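PDB 1CCZ: protein (CD58) from Homo sapiens, which is a cell-surface glycoprotein of the immunoglobulin superfamily that binds CD2 and probably serves in adhesion between T cells and other cells. Local coordinates for residues E94-P99 with C152-R157; P99-E104 with E161-V166; C112-G117 with R135-S140; L124-E129 with A148-K153. All blocks are in the same frame, centred on the assembly; numbering follows the deposited sequence.

Contact 1: residues E94-P99 with C152-R157; sequences EMVSKP and CKAVNR
With CG of Asn156 set between its backbone N and carbonyl carbon (chi1 68°), the carboxamide rises from the strand toward the chain at Glu94, where ND2 gives a hydrogen bond of 2.9 Å to Glu94 O. The acceptor lies close to the amide plane of Asn156, but the N-H...O angle of 131° makes the bond a bent one. ND2 also reaches Thr118 O, while OD1 accepts from Val158 N and Ser159 OG, so both ends of the buried amide are engaged. Val96 turns inward beside it: CG1 is anti to its own carbonyl carbon (chi1 -61°) and lies 3.8 Å from Asn156 ND2, the two side chains passing each other in opposite directions. Its other methyl, CG2, rests 3.6 Å from Ala154 O. Residues 94-99 are the connection that leaves strand 86-93 of the first immunoglobulin domain and enters strand 100-104 of the second; here they run antiparallel to strand 150-156, the F strand of the second domain in the usual immunoglobulin naming. Farther along, the Pro99 ring is laid on that strand, CG being 3.8 Å from Ala154 CB and 3.6 Å from Cys152 O. Pro99 CB lies 4.2 Å from Cys152 SG, placing the proline beside the disulfide to Cys112.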
loop_
_atom_site.group_PDB
_atom_site.type_symbol
_atom_site.label_atom_id
_atom_site.label_comp_id
_atom_site.label_asym_id
_atom_site.label_seq_id
_atom_site.Cartn_x
_atom_site.Cartn_y
_atom_site.Cartn_z
ATOM N N GLU A 94 -4.193 1.525 4.042
ATOM C CA GLU A 94 -4.149 2.355 5.215
ATOM C C GLU A 94 -2.827 1.924 5.925
ATOM O O GLU A 94 -2.445 0.747 5.904
ATOM C CB GLU A 94 -5.421 2.077 6.003
ATOM C CG GLU A 94 -5.311 2.022 7.482
ATOM C CD GLU A 94 -6.617 1.535 8.081
ATOM O OE1 GLU A 94 -7.654 1.717 7.389
ATOM O OE2 GLU A 94 -6.615 0.970 9.204
ATOM N N MET A 95 -2.093 2.878 6.473
ATOM C CA MET A 95 -0.838 2.569 7.149
ATOM C C MET A 95 -1.081 1.840 8.462
ATOM O O MET A 95 -2.130 2.021 9.092
ATOM C CB MET A 95 -0.074 3.855 7.417
ATOM C CG MET A 95 0.656 4.368 6.193
ATOM S SD MET A 95 1.430 5.944 6.521
ATOM C CE MET A 95 0.055 6.788 7.406
ATOM N N VAL A 96 -0.118 1.007 8.878
ATOM C CA VAL A 96 -0.239 0.251 10.133
ATOM C C VAL A 96 -0.008 1.182 11.314
ATOM O O VAL A 96 0.658 2.222 11.173
ATOM C CB VAL A 96 0.818 -0.907 10.231
ATOM C CG1 VAL A 96 0.636 -1.894 9.112
ATOM C CG2 VAL A 96 2.236 -0.345 10.197
ATOM N N SER A 97 -0.585 0.845 12.471
ATOM C CA SER A 97 -0.325 1.635 13.664
ATOM C C SER A 97 0.825 0.890 14.375
ATOM O O SER A 97 1.367 -0.091 13.838
ATOM C CB SER A 97 -1.560 1.729 14.563
ATOM O OG SER A 97 -2.175 0.479 14.763
ATOM N N LYS A 98 1.211 1.345 15.557
ATOM C CA LYS A 98 2.288 0.688 16.270
ATOM C C LYS A 98 1.755 -0.568 16.967
ATOM O O LYS A 98 0.725 -0.516 17.647
ATOM C CB LYS A 98 2.899 1.656 17.281
ATOM C CG LYS A 98 4.082 1.088 18.055
ATOM C CD LYS A 98 4.172 1.721 19.439
ATOM C CE LYS A 98 5.586 1.623 20.007
ATOM N NZ LYS A 98 6.655 1.496 18.954
ATOM N N PRO A 99 2.441 -1.724 16.796
ATOM C CA PRO A 99 1.967 -2.950 17.442
ATOM C C PRO A 99 2.011 -2.895 18.971
ATOM O O PRO A 99 2.798 -2.137 19.563
ATOM C CB PRO A 99 2.895 -4.049 16.904
ATOM C CG PRO A 99 3.726 -3.423 15.859
ATOM C CD PRO A 99 3.669 -1.944 16.002
ATOM N N CYS A 152 8.109 -7.106 17.716
ATOM C CA CYS A 152 7.001 -7.406 16.833
ATOM C C CYS A 152 6.912 -6.288 15.835
ATOM O O CYS A 152 6.927 -5.108 16.193
ATOM C CB CYS A 152 5.700 -7.506 17.594
ATOM S SG CYS A 152 4.367 -7.995 16.469
ATOM N N LYS A 153 6.851 -6.657 14.571
ATOM C CA LYS A 153 6.770 -5.675 13.518
ATOM C C LYS A 153 5.462 -5.836 12.747
ATOM O O LYS A 153 5.059 -6.946 12.415
ATOM C CB LYS A 153 7.952 -5.857 12.588
ATOM C CG LYS A 153 7.972 -4.905 11.444
ATOM C CD LYS A 153 9.023 -5.320 10.435
ATOM C CE LYS A 153 10.394 -5.421 11.089
ATOM N NZ LYS A 153 11.477 -5.389 10.054
ATOM N N ALA A 154 4.769 -4.731 12.513
ATOM C CA ALA A 154 3.543 -4.770 11.712
ATOM C C ALA A 154 3.967 -4.148 10.384
ATOM O O ALA A 154 4.532 -3.049 10.347
ATOM C CB ALA A 154 2.445 -3.945 12.346
ATOM N N VAL A 155 3.726 -4.855 9.288
ATOM C CA VAL A 155 4.127 -4.329 7.996
ATOM C C VAL A 155 3.123 -4.615 6.863
ATOM O O VAL A 155 2.404 -5.616 6.861
ATOM C CB VAL A 155 5.548 -4.887 7.623
ATOM C CG1 VAL A 155 5.590 -6.364 7.856
ATOM C CG2 VAL A 155 5.898 -4.573 6.178
ATOM N N ASN A 156 3.030 -3.674 5.939
ATOM C CA ASN A 156 2.199 -3.842 4.752
ATOM C C ASN A 156 2.948 -3.118 3.645
ATOM O O ASN A 156 4.021 -2.537 3.879
ATOM C CB ASN A 156 0.752 -3.330 4.938
ATOM C CG ASN A 156 0.643 -1.819 5.084
ATOM O OD1 ASN A 156 1.577 -1.073 4.804
ATOM N ND2 ASN A 156 -0.520 -1.367 5.524
ATOM N N ARG A 157 2.411 -3.173 2.438
ATOM C CA ARG A 157 3.068 -2.555 1.296
ATOM C C ARG A 157 3.446 -1.097 1.447
ATOM O O ARG A 157 4.386 -0.647 0.817
ATOM C CB ARG A 157 2.189 -2.703 0.057
ATOM C CG ARG A 157 1.945 -4.138 -0.343
ATOM C CD ARG A 157 3.139 -4.644 -1.104
ATOM N NE ARG A 157 2.858 -5.917 -1.754
ATOM C CZ ARG A 157 3.567 -6.388 -2.772
ATOM N NH1 ARG A 157 4.589 -5.674 -3.241
ATOM N NH2 ARG A 157 3.262 -7.567 -3.310
#

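Contact 2: residues P99-E104 with E161-V166; sequences PMIYWE and ESEMEV. With NAG (2-acetamido-2-deoxy-beta-D-glucopyranose), chain D.
Strands 100-104 and 159-165 are edge strands of the two facing sheets of the second immunoglobulin domain, matching A and G in the usual naming, and they run roughly parallel at one side of the sandwich, 32° apart between 100-104 and 161-165. Pro99 leads into the first of them: its CD approaches Glu161 O to 3.4 Å, and its carbonyl O meets Glu163 CB at 3.3 Å. Water 1 joins the same carbonyl to a carboxylate, donating to Pro99 O at 2.6 Å and to Glu163 OE2 at 2.7 Å. The bend of Glu163 at chi2 (58°) turns CD back toward its own backbone, and OE1 accepts from Met164 N through the anti lone pair. Next along, Ile101 and Glu165 slide past each other in opposite directions, with Ile101 CB 3.8 Å from Glu165 CG. Trp103 brings CH2 to 3.5 Å from Val166 O. At the far end Glu104 CG lies 3.2 Å from N2 of the NAG attached to the protein. With one carboxylate oxygen of Glu163 on Met164 N and the other on water 1, and Lys98 NZ a long, weak ion partner of OE2, the charge of Glu163 is probably eased locally.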
loop_
_atom_site.group_PDB
_atom_site.type_symbol
_atom_site.label_atom_id
_atom_site.label_comp_id
_atom_site.label_asym_id
_atom_site.label_seq_id
_atom_site.Cartn_x
_atom_site.Cartn_y
_atom_site.Cartn_z
ATOM N N PRO A 99 2.441 -1.724 16.796
ATOM C CA PRO A 99 1.967 -2.950 17.442
ATOM C C PRO A 99 2.011 -2.895 18.971
ATOM O O PRO A 99 2.798 -2.137 19.563
ATOM C CB PRO A 99 2.895 -4.049 16.904
ATOM C CG PRO A 99 3.726 -3.423 15.859
ATOM C CD PRO A 99 3.669 -1.944 16.002
ATOM N N MET A 100 1.150 -3.693 19.591
ATOM C CA MET A 100 1.082 -3.816 21.044
ATOM C C MET A 100 1.497 -5.253 21.377
ATOM O O MET A 100 1.058 -6.207 20.725
ATOM C CB MET A 100 -0.340 -3.604 21.566
ATOM C CG MET A 100 -0.666 -2.176 21.936
ATOM S SD MET A 100 -2.252 -2.028 22.822
ATOM C CE MET A 100 -2.373 -3.728 23.658
ATOM N N ILE A 101 2.341 -5.400 22.389
ATOM C CA ILE A 101 2.772 -6.708 22.830
ATOM C C ILE A 101 2.301 -6.949 24.269
ATOM O O ILE A 101 2.440 -6.081 25.132
ATOM C CB ILE A 101 4.311 -6.823 22.802
ATOM C CG1 ILE A 101 4.823 -6.724 21.364
ATOM C CG2 ILE A 101 4.740 -8.127 23.468
ATOM C CD1 ILE A 101 6.329 -6.676 21.271
ATOM N N TYR A 102 1.718 -8.116 24.529
ATOM C CA TYR A 102 1.324 -8.463 25.891
ATOM C C TYR A 102 1.501 -9.973 26.076
ATOM O O TYR A 102 1.754 -10.691 25.106
ATOM C CB TYR A 102 -0.096 -7.996 26.190
ATOM C CG TYR A 102 -1.140 -8.553 25.292
ATOM C CD1 TYR A 102 -1.482 -7.912 24.099
ATOM C CD2 TYR A 102 -1.848 -9.687 25.664
ATOM C CE1 TYR A 102 -2.528 -8.398 23.298
ATOM C CE2 TYR A 102 -2.882 -10.183 24.885
ATOM C CZ TYR A 102 -3.226 -9.537 23.707
ATOM O OH TYR A 102 -4.289 -10.030 22.976
ATOM N N TRP A 103 1.407 -10.467 27.304
ATOM C CA TRP A 103 1.626 -11.891 27.521
ATOM C C TRP A 103 0.889 -12.459 28.701
ATOM O O TRP A 103 0.348 -11.724 29.528
ATOM C CB TRP A 103 3.113 -12.146 27.736
ATOM C CG TRP A 103 3.657 -11.368 28.908
ATOM C CD1 TRP A 103 3.599 -11.720 30.227
ATOM C CD2 TRP A 103 4.295 -10.084 28.867
ATOM N NE1 TRP A 103 4.157 -10.734 31.013
ATOM C CE2 TRP A 103 4.592 -9.718 30.205
ATOM C CE3 TRP A 103 4.645 -9.207 27.830
ATOM C CZ2 TRP A 103 5.222 -8.507 30.533
ATOM C CZ3 TRP A 103 5.273 -7.999 28.159
ATOM C CH2 TRP A 103 5.553 -7.664 29.500
ATOM N N GLU A 104 0.899 -13.787 28.774
ATOM C CA GLU A 104 0.282 -14.544 29.863
ATOM C C GLU A 104 1.410 -15.427 30.420
ATOM O O GLU A 104 1.877 -16.337 29.743
ATOM C CB GLU A 104 -0.846 -15.406 29.310
ATOM C CG GLU A 104 -1.422 -16.346 30.316
ATOM C CD GLU A 104 -1.791 -15.634 31.593
ATOM O OE1 GLU A 104 -2.594 -14.676 31.526
ATOM O OE2 GLU A 104 -1.271 -16.024 32.663
ATOM N N GLU A 161 5.789 -0.519 11.408
ATOM C CA GLU A 161 6.054 -0.017 12.751
ATOM C C GLU A 161 6.327 -1.216 13.626
ATOM O O GLU A 161 5.769 -2.289 13.412
ATOM C CB GLU A 161 4.834 0.695 13.326
ATOM C CG GLU A 161 4.294 1.786 12.456
ATOM C CD GLU A 161 5.134 3.017 12.544
ATOM O OE1 GLU A 161 5.829 3.173 13.572
ATOM O OE2 GLU A 161 5.103 3.823 11.586
ATOM N N SER A 162 7.175 -1.045 14.625
ATOM C CA SER A 162 7.441 -2.162 15.501
ATOM C C SER A 162 7.437 -1.734 16.954
ATOM O O SER A 162 7.428 -0.549 17.286
ATOM C CB SER A 162 8.766 -2.811 15.122
ATOM O OG SER A 162 9.792 -1.857 15.179
ATOM N N GLU A 163 7.392 -2.726 17.820
ATOM C CA GLU A 163 7.399 -2.501 19.244
ATOM C C GLU A 163 8.348 -3.554 19.776
ATOM O O GLU A 163 8.455 -4.639 19.217
ATOM C CB GLU A 163 6.002 -2.713 19.828
ATOM C CG GLU A 163 5.930 -2.575 21.345
ATOM C CD GLU A 163 6.409 -1.210 21.811
ATOM O OE1 GLU A 163 7.640 -0.956 21.829
ATOM O OE2 GLU A 163 5.546 -0.378 22.156
ATOM N N MET A 164 9.065 -3.223 20.834
ATOM C CA MET A 164 9.973 -4.178 21.429
ATOM C C MET A 164 9.647 -4.224 22.921
ATOM O O MET A 164 9.461 -3.185 23.544
ATOM C CB MET A 164 11.407 -3.729 21.195
ATOM C CG MET A 164 12.401 -4.749 21.662
ATOM S SD MET A 164 14.031 -4.409 21.049
ATOM C CE MET A 164 14.070 -5.447 19.533
ATOM N N GLU A 165 9.542 -5.421 23.494
ATOM C CA GLU A 165 9.226 -5.534 24.916
ATOM C C GLU A 165 9.963 -6.675 25.593
ATOM O O GLU A 165 10.196 -7.713 24.985
ATOM C CB GLU A 165 7.726 -5.751 25.129
ATOM C CG GLU A 165 6.819 -4.627 24.633
ATOM C CD GLU A 165 7.045 -3.299 25.339
ATOM O OE1 GLU A 165 7.647 -3.265 26.439
ATOM O OE2 GLU A 165 6.616 -2.274 24.781
ATOM N N VAL A 166 10.332 -6.472 26.856
ATOM C CA VAL A 166 10.983 -7.514 27.649
ATOM C C VAL A 166 9.842 -8.170 28.446
ATOM O O VAL A 166 9.048 -7.470 29.088
ATOM C CB VAL A 166 12.039 -6.915 28.657
ATOM C CG1 VAL A 166 12.636 -8.022 29.526
ATOM C CG2 VAL A 166 13.131 -6.224 27.920
HETATM C C1 NAG D . -3.119 -19.180 27.890
HETATM C C2 NAG D . -3.658 -17.764 27.639
HETATM C C3 NAG D . -4.711 -17.830 26.538
HETATM C C4 NAG D . -4.131 -18.501 25.280
HETATM C C5 NAG D . -3.459 -19.840 25.617
HETATM C C6 NAG D . -2.695 -20.393 24.433
HETATM C C7 NAG D . -4.957 -17.725 29.731
HETATM C C8 NAG D . -5.454 -16.894 30.912
HETATM N N2 NAG D . -4.199 -17.099 28.826
HETATM O O3 NAG D . -5.137 -16.511 26.221
HETATM O O4 NAG D . -5.164 -18.728 24.330
HETATM O O5 NAG D . -2.509 -19.675 26.690
HETATM O O6 NAG D . -1.796 -21.413 24.836
HETATM O O7 NAG D . -5.256 -18.920 29.666
HETATM O O HOH W 1 2.932 -0.622 21.668
#

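Contact 3: residues C112-G117 with R135-S140; sequences CEVLEG and RQKTMS
The carbonyl oxygen of Lys137 is approached by two groups from the opposite segment, 112-117: Val114 N donates a hydrogen bond of 3.0 Å, and Glu113 CA adds a weaker CA-H...O contact, 3.1 Å from Lys137 O. One step into the sheet, Cys112 and Met139 form an antiparallel hydrogen-bonded pair, with Cys112 N to Met139 O at 2.8 Å and Met139 N to Cys112 O at 2.9 Å. Glu113 and Thr138 make the neighbouring non-hydrogen-bonded pair, and water 2 spans their tips by donating to Glu113 OE1 while also bonding to Thr138 OG1. These strands, 109-113 and 138-142, correspond to B and E of the immunoglobulin sandwich. Cys112 and Met139 point to its inside, where Met139 meets Leu122 and Leu124 of the facing sheet and Cys112 forms the inter-sheet disulfide with Cys152. Beyond the paired part, the extended chain of Lys137 runs beside the loop and crosses Val114 obliquely, CG lying 3.9 Å from Val114 CG1. Lys137 NZ donates to Leu115 O at 2.9 Å from above the carbonyl plane (38° out of it); a second, weak bond to Gly117 O is doubtful. Peptide oxygen, rather than a carboxylate, thus receives this ammonium across the contact, so the loop is probably held by charge-dipole attraction where the ladder ends.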
loop_
_atom_site.group_PDB
_atom_site.type_symbol
_atom_site.label_atom_id
_atom_site.label_comp_id
_atom_site.label_asym_id
_atom_site.label_seq_id
_atom_site.Cartn_x
_atom_site.Cartn_y
_atom_site.Cartn_z
ATOM N N CYS A 112 0.980 -10.484 20.026
ATOM C CA CYS A 112 1.275 -9.212 19.396
ATOM C C CYS A 112 0.030 -8.857 18.576
ATOM O O CYS A 112 -0.603 -9.739 18.005
ATOM C CB CYS A 112 2.483 -9.319 18.469
ATOM S SG CYS A 112 2.720 -7.747 17.584
ATOM N N GLU A 113 -0.339 -7.584 18.535
ATOM C CA GLU A 113 -1.495 -7.178 17.753
ATOM C C GLU A 113 -1.290 -5.771 17.234
ATOM O O GLU A 113 -0.416 -5.046 17.706
ATOM C CB GLU A 113 -2.748 -7.252 18.602
ATOM C CG GLU A 113 -2.789 -6.234 19.713
ATOM C CD GLU A 113 -4.203 -5.991 20.200
ATOM O OE1 GLU A 113 -4.887 -6.970 20.547
ATOM O OE2 GLU A 113 -4.634 -4.817 20.231
ATOM N N VAL A 114 -2.078 -5.380 16.241
ATOM C CA VAL A 114 -1.944 -4.046 15.680
ATOM C C VAL A 114 -3.353 -3.681 15.265
ATOM O O VAL A 114 -4.081 -4.524 14.745
ATOM C CB VAL A 114 -0.923 -4.017 14.482
ATOM C CG1 VAL A 114 -1.433 -4.835 13.300
ATOM C CG2 VAL A 114 -0.636 -2.572 14.070
ATOM N N LEU A 115 -3.747 -2.438 15.539
ATOM C CA LEU A 115 -5.103 -1.974 15.238
ATOM C C LEU A 115 -5.361 -1.562 13.796
ATOM O O LEU A 115 -6.280 -2.055 13.155
ATOM C CB LEU A 115 -5.478 -0.796 16.150
ATOM C CG LEU A 115 -6.921 -0.288 16.071
ATOM C CD1 LEU A 115 -7.880 -1.416 16.405
ATOM C CD2 LEU A 115 -7.097 0.883 17.038
ATOM N N GLU A 116 -4.549 -0.647 13.295
ATOM C CA GLU A 116 -4.732 -0.129 11.956
ATOM C C GLU A 116 -3.827 -0.771 10.912
ATOM O O GLU A 116 -2.781 -1.342 11.234
ATOM C CB GLU A 116 -4.495 1.388 11.959
ATOM C CG GLU A 116 -5.360 2.167 12.915
ATOM C CD GLU A 116 -5.060 3.635 12.868
ATOM O OE1 GLU A 116 -5.217 4.229 11.781
ATOM O OE2 GLU A 116 -4.666 4.203 13.906
ATOM N N GLY A 117 -4.242 -0.654 9.652
ATOM C CA GLY A 117 -3.477 -1.192 8.548
ATOM C C GLY A 117 -4.279 -2.100 7.641
ATOM O O GLY A 117 -5.151 -2.848 8.104
ATOM N N ARG A 135 -0.274 -13.293 8.463
ATOM C CA ARG A 135 -1.033 -12.271 7.748
ATOM C C ARG A 135 -2.332 -12.087 8.554
ATOM O O ARG A 135 -3.402 -12.507 8.139
ATOM C CB ARG A 135 -1.312 -12.761 6.323
ATOM C CG ARG A 135 -1.995 -11.764 5.411
ATOM C CD ARG A 135 -1.195 -11.526 4.128
ATOM N NE ARG A 135 -0.524 -10.226 4.160
ATOM C CZ ARG A 135 0.595 -9.926 3.502
ATOM N NH1 ARG A 135 1.199 -10.828 2.741
ATOM N NH2 ARG A 135 1.122 -8.714 3.619
ATOM N N GLN A 136 -2.213 -11.482 9.729
ATOM C CA GLN A 136 -3.348 -11.259 10.623
ATOM C C GLN A 136 -3.010 -10.056 11.496
ATOM O O GLN A 136 -1.858 -9.629 11.525
ATOM C CB GLN A 136 -3.528 -12.439 11.553
ATOM C CG GLN A 136 -4.181 -13.629 10.968
ATOM C CD GLN A 136 -4.837 -14.463 12.052
ATOM O OE1 GLN A 136 -5.443 -15.504 11.769
ATOM N NE2 GLN A 136 -4.719 -14.013 13.314
ATOM N N LYS A 137 -3.996 -9.536 12.228
ATOM C CA LYS A 137 -3.730 -8.390 13.090
ATOM C C LYS A 137 -3.501 -8.785 14.551
ATOM O O LYS A 137 -3.367 -7.942 15.442
ATOM C CB LYS A 137 -4.833 -7.346 12.937
ATOM C CG LYS A 137 -4.588 -6.501 11.702
ATOM C CD LYS A 137 -5.512 -5.329 11.698
ATOM C CE LYS A 137 -5.298 -4.501 10.480
ATOM N NZ LYS A 137 -6.262 -3.395 10.545
ATOM N N THR A 138 -3.468 -10.089 14.790
ATOM C CA THR A 138 -3.135 -10.601 16.102
ATOM C C THR A 138 -2.354 -11.893 15.836
ATOM O O THR A 138 -2.625 -12.610 14.862
ATOM C CB THR A 138 -4.366 -10.821 16.988
ATOM O OG1 THR A 138 -3.919 -11.144 18.307
ATOM C CG2 THR A 138 -5.246 -11.941 16.467
ATOM N N MET A 139 -1.350 -12.153 16.665
ATOM C CA MET A 139 -0.487 -13.326 16.510
ATOM C C MET A 139 0.026 -13.710 17.871
ATOM O O MET A 139 0.503 -12.861 18.597
ATOM C CB MET A 139 0.702 -12.970 15.628
ATOM C CG MET A 139 1.748 -14.079 15.485
ATOM S SD MET A 139 2.995 -13.654 14.212
ATOM C CE MET A 139 3.847 -12.356 15.048
ATOM N N SER A 140 -0.066 -14.983 18.225
ATOM C CA SER A 140 0.415 -15.427 19.525
ATOM C C SER A 140 1.573 -16.388 19.366
ATOM O O SER A 140 1.747 -16.988 18.306
ATOM C CB SER A 140 -0.714 -16.081 20.294
ATOM O OG SER A 140 -1.684 -15.099 20.622
HETATM O O HOH W 2 -4.781 -9.649 20.336
#

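Contact 4: residues L124-E129 with A148-K153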
loop_
_atom_site.group_PDB
_atom_site.type_symbol
_atom_site.label_atom_id
_atom_site.label_comp_id
_atom_site.label_asym_id
_atom_site.label_seq_id
_atom_site.Cartn_x
_atom_site.Cartn_y
_atom_site.Cartn_z
ATOM N N LEU A 124 7.373 -11.628 14.220
ATOM C CA LEU A 124 7.929 -11.677 15.568
ATOM C C LEU A 124 9.394 -12.096 15.592
ATOM O O LEU A 124 9.804 -13.018 14.877
ATOM C CB LEU A 124 7.109 -12.629 16.430
ATOM C CG LEU A 124 7.439 -12.681 17.920
ATOM C CD1 LEU A 124 7.077 -11.380 18.596
ATOM C CD2 LEU A 124 6.676 -13.836 18.545
ATOM N N TYR A 125 10.175 -11.401 16.419
ATOM C CA TYR A 125 11.604 -11.675 16.588
ATOM C C TYR A 125 11.982 -11.749 18.065
ATOM O O TYR A 125 11.365 -11.102 18.902
ATOM C CB TYR A 125 12.441 -10.572 15.943
ATOM C CG TYR A 125 12.064 -10.265 14.521
ATOM C CD1 TYR A 125 10.963 -9.458 14.229
ATOM C CD2 TYR A 125 12.829 -10.753 13.458
ATOM C CE1 TYR A 125 10.633 -9.132 12.904
ATOM C CE2 TYR A 125 12.512 -10.441 12.133
ATOM C CZ TYR A 125 11.416 -9.626 11.867
ATOM O OH TYR A 125 11.120 -9.288 10.571
ATOM N N GLN A 126 12.968 -12.573 18.390
ATOM C CA GLN A 126 13.460 -12.654 19.767
ATOM C C GLN A 126 14.951 -12.694 19.546
ATOM O O GLN A 126 15.473 -13.644 18.961
ATOM C CB GLN A 126 13.014 -13.903 20.505
ATOM C CG GLN A 126 13.711 -14.008 21.851
ATOM C CD GLN A 126 13.065 -15.011 22.755
ATOM O OE1 GLN A 126 12.695 -16.098 22.317
ATOM N NE2 GLN A 126 12.916 -14.665 24.027
ATOM N N GLY A 127 15.639 -11.650 19.991
ATOM C CA GLY A 127 17.058 -11.588 19.742
ATOM C C GLY A 127 17.170 -11.301 18.257
ATOM O O GLY A 127 16.408 -10.496 17.706
ATOM N N LYS A 128 18.099 -11.971 17.594
ATOM C CA LYS A 128 18.297 -11.768 16.164
ATOM C C LYS A 128 17.597 -12.879 15.360
ATOM O O LYS A 128 17.966 -13.190 14.220
ATOM C CB LYS A 128 19.813 -11.739 15.860
ATOM C CG LYS A 128 20.508 -13.129 15.757
ATOM C CD LYS A 128 22.054 -13.026 15.814
ATOM C CE LYS A 128 22.712 -13.181 14.436
ATOM N NZ LYS A 128 23.072 -14.596 14.118
ATOM N N GLU A 129 16.562 -13.456 15.944
ATOM C CA GLU A 129 15.876 -14.546 15.295
ATOM C C GLU A 129 14.434 -14.248 14.925
ATOM O O GLU A 129 13.668 -13.819 15.770
ATOM C CB GLU A 129 15.921 -15.741 16.226
ATOM C CG GLU A 129 15.330 -16.989 15.675
ATOM C CD GLU A 129 15.847 -18.191 16.413
ATOM O OE1 GLU A 129 17.090 -18.292 16.532
ATOM O OE2 GLU A 129 15.023 -19.018 16.878
ATOM N N ALA A 148 16.170 -12.945 25.472
ATOM C CA ALA A 148 16.209 -11.669 24.769
ATOM C C ALA A 148 14.797 -11.103 24.683
ATOM O O ALA A 148 13.822 -11.829 24.820
ATOM C CB ALA A 148 16.776 -11.851 23.379
ATOM N N PRO A 149 14.675 -9.782 24.515
ATOM C CA PRO A 149 13.331 -9.208 24.412
ATOM C C PRO A 149 12.689 -9.623 23.085
ATOM O O PRO A 149 13.358 -10.143 22.199
ATOM C CB PRO A 149 13.567 -7.698 24.480
ATOM C CG PRO A 149 14.991 -7.504 24.117
ATOM C CD PRO A 149 15.734 -8.761 24.463
ATOM N N PHE A 150 11.386 -9.404 22.961
ATOM C CA PHE A 150 10.676 -9.734 21.734
ATOM C C PHE A 150 10.426 -8.476 20.919
ATOM O O PHE A 150 10.165 -7.408 21.475
ATOM C CB PHE A 150 9.341 -10.369 22.067
ATOM C CG PHE A 150 9.459 -11.758 22.579
ATOM C CD1 PHE A 150 9.562 -12.825 21.697
ATOM C CD2 PHE A 150 9.471 -12.004 23.948
ATOM C CE1 PHE A 150 9.674 -14.128 22.168
ATOM C CE2 PHE A 150 9.583 -13.309 24.439
ATOM C CZ PHE A 150 9.685 -14.374 23.542
ATOM N N LYS A 151 10.526 -8.592 19.604
ATOM C CA LYS A 151 10.249 -7.464 18.742
ATOM C C LYS A 151 9.146 -7.926 17.816
ATOM O O LYS A 151 9.213 -9.023 17.236
ATOM C CB LYS A 151 11.452 -7.068 17.913
ATOM C CG LYS A 151 11.151 -5.994 16.884
ATOM C CD LYS A 151 12.459 -5.481 16.323
ATOM C CE LYS A 151 12.244 -4.501 15.190
ATOM N NZ LYS A 151 12.319 -5.156 13.852
ATOM N N CYS A 152 8.109 -7.106 17.716
ATOM C CA CYS A 152 7.001 -7.406 16.833
ATOM C C CYS A 152 6.912 -6.288 15.835
ATOM O O CYS A 152 6.927 -5.108 16.193
ATOM C CB CYS A 152 5.700 -7.506 17.594
ATOM S SG CYS A 152 4.367 -7.995 16.469
ATOM N N LYS A 153 6.851 -6.657 14.571
ATOM C CA LYS A 153 6.770 -5.675 13.518
ATOM C C LYS A 153 5.462 -5.836 12.747
ATOM O O LYS A 153 5.059 -6.946 12.415
ATOM C CB LYS A 153 7.952 -5.857 12.588
ATOM C CG LYS A 153 7.972 -4.905 11.444
ATOM C CD LYS A 153 9.023 -5.320 10.435
ATOM C CE LYS A 153 10.394 -5.421 11.089
ATOM N NZ LYS A 153 11.477 -5.389 10.054
HETATM O O HOH W 3 15.181 -8.822 20.589
#
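Tyr125 and Lys151 form an antiparallel hydrogen-bonded pair, Tyr125 N to Lys151 O and Lys151 N to Tyr125 O both measuring 2.7 Å. On the side of the sheet that carries these two, Lys151 NZ stands 4.9 Å from the centroid of the Tyr125 ring, an off-centre cation-pi contact, while Lys151 O lies at the ring edge. The ring of His130 also meets that of Tyr125. On the other side Gln126 lies against Phe150: its CG is over one ring face, its NE2 comes within 3.3 Å of Phe150 CZ, and amide and ring planes are 31° apart. With Gln126 CG anti to its backbone N (chi1 172°) and the chain extended, Gln126 NE2 donates almost straight to Ala148 O at 3.1 Å; Asn145 O is its second acceptor. Water 3 bridges Gly127 N and Pro149 O just beyond the last pair, where a type II' turn from Gln126 to Glu129 leads into strand 129-134. Strands 121-126 and 150-156 are the central C and F strands of their immunoglobulin sheet, and Leu124 CD1 reaches Cys152 CB at 4.2 Å. Both amide hydrogens of Gln126 are probably spent on backbone carbonyls, which would fix the rotation of the amide against the aromatic ring.

All four contacts build the second immunoglobulin domain, and contact 1 adds the connection from the first. Contacts 2 and 4, with centres about 9 Å apart, share the four-stranded sheet, where strands 159-165 and 150-156 are neighbours. The centres of contacts 2 and 3 are about 11 Å apart. These two share the three-stranded sheet through strands 100-104 and 109-113. Contacts 1 and 4 both use strand 150-156, and their centres are about 16 Å apart. Along the chain, contact 3 is nested within the loops closed by contacts 1 and 2, and crosses contact 4. The Cys112-Cys152 disulfide ties contact 3 to contacts 1 and 4, so the interdomain connection enters the domain beside the disulfide that joins its two sheets.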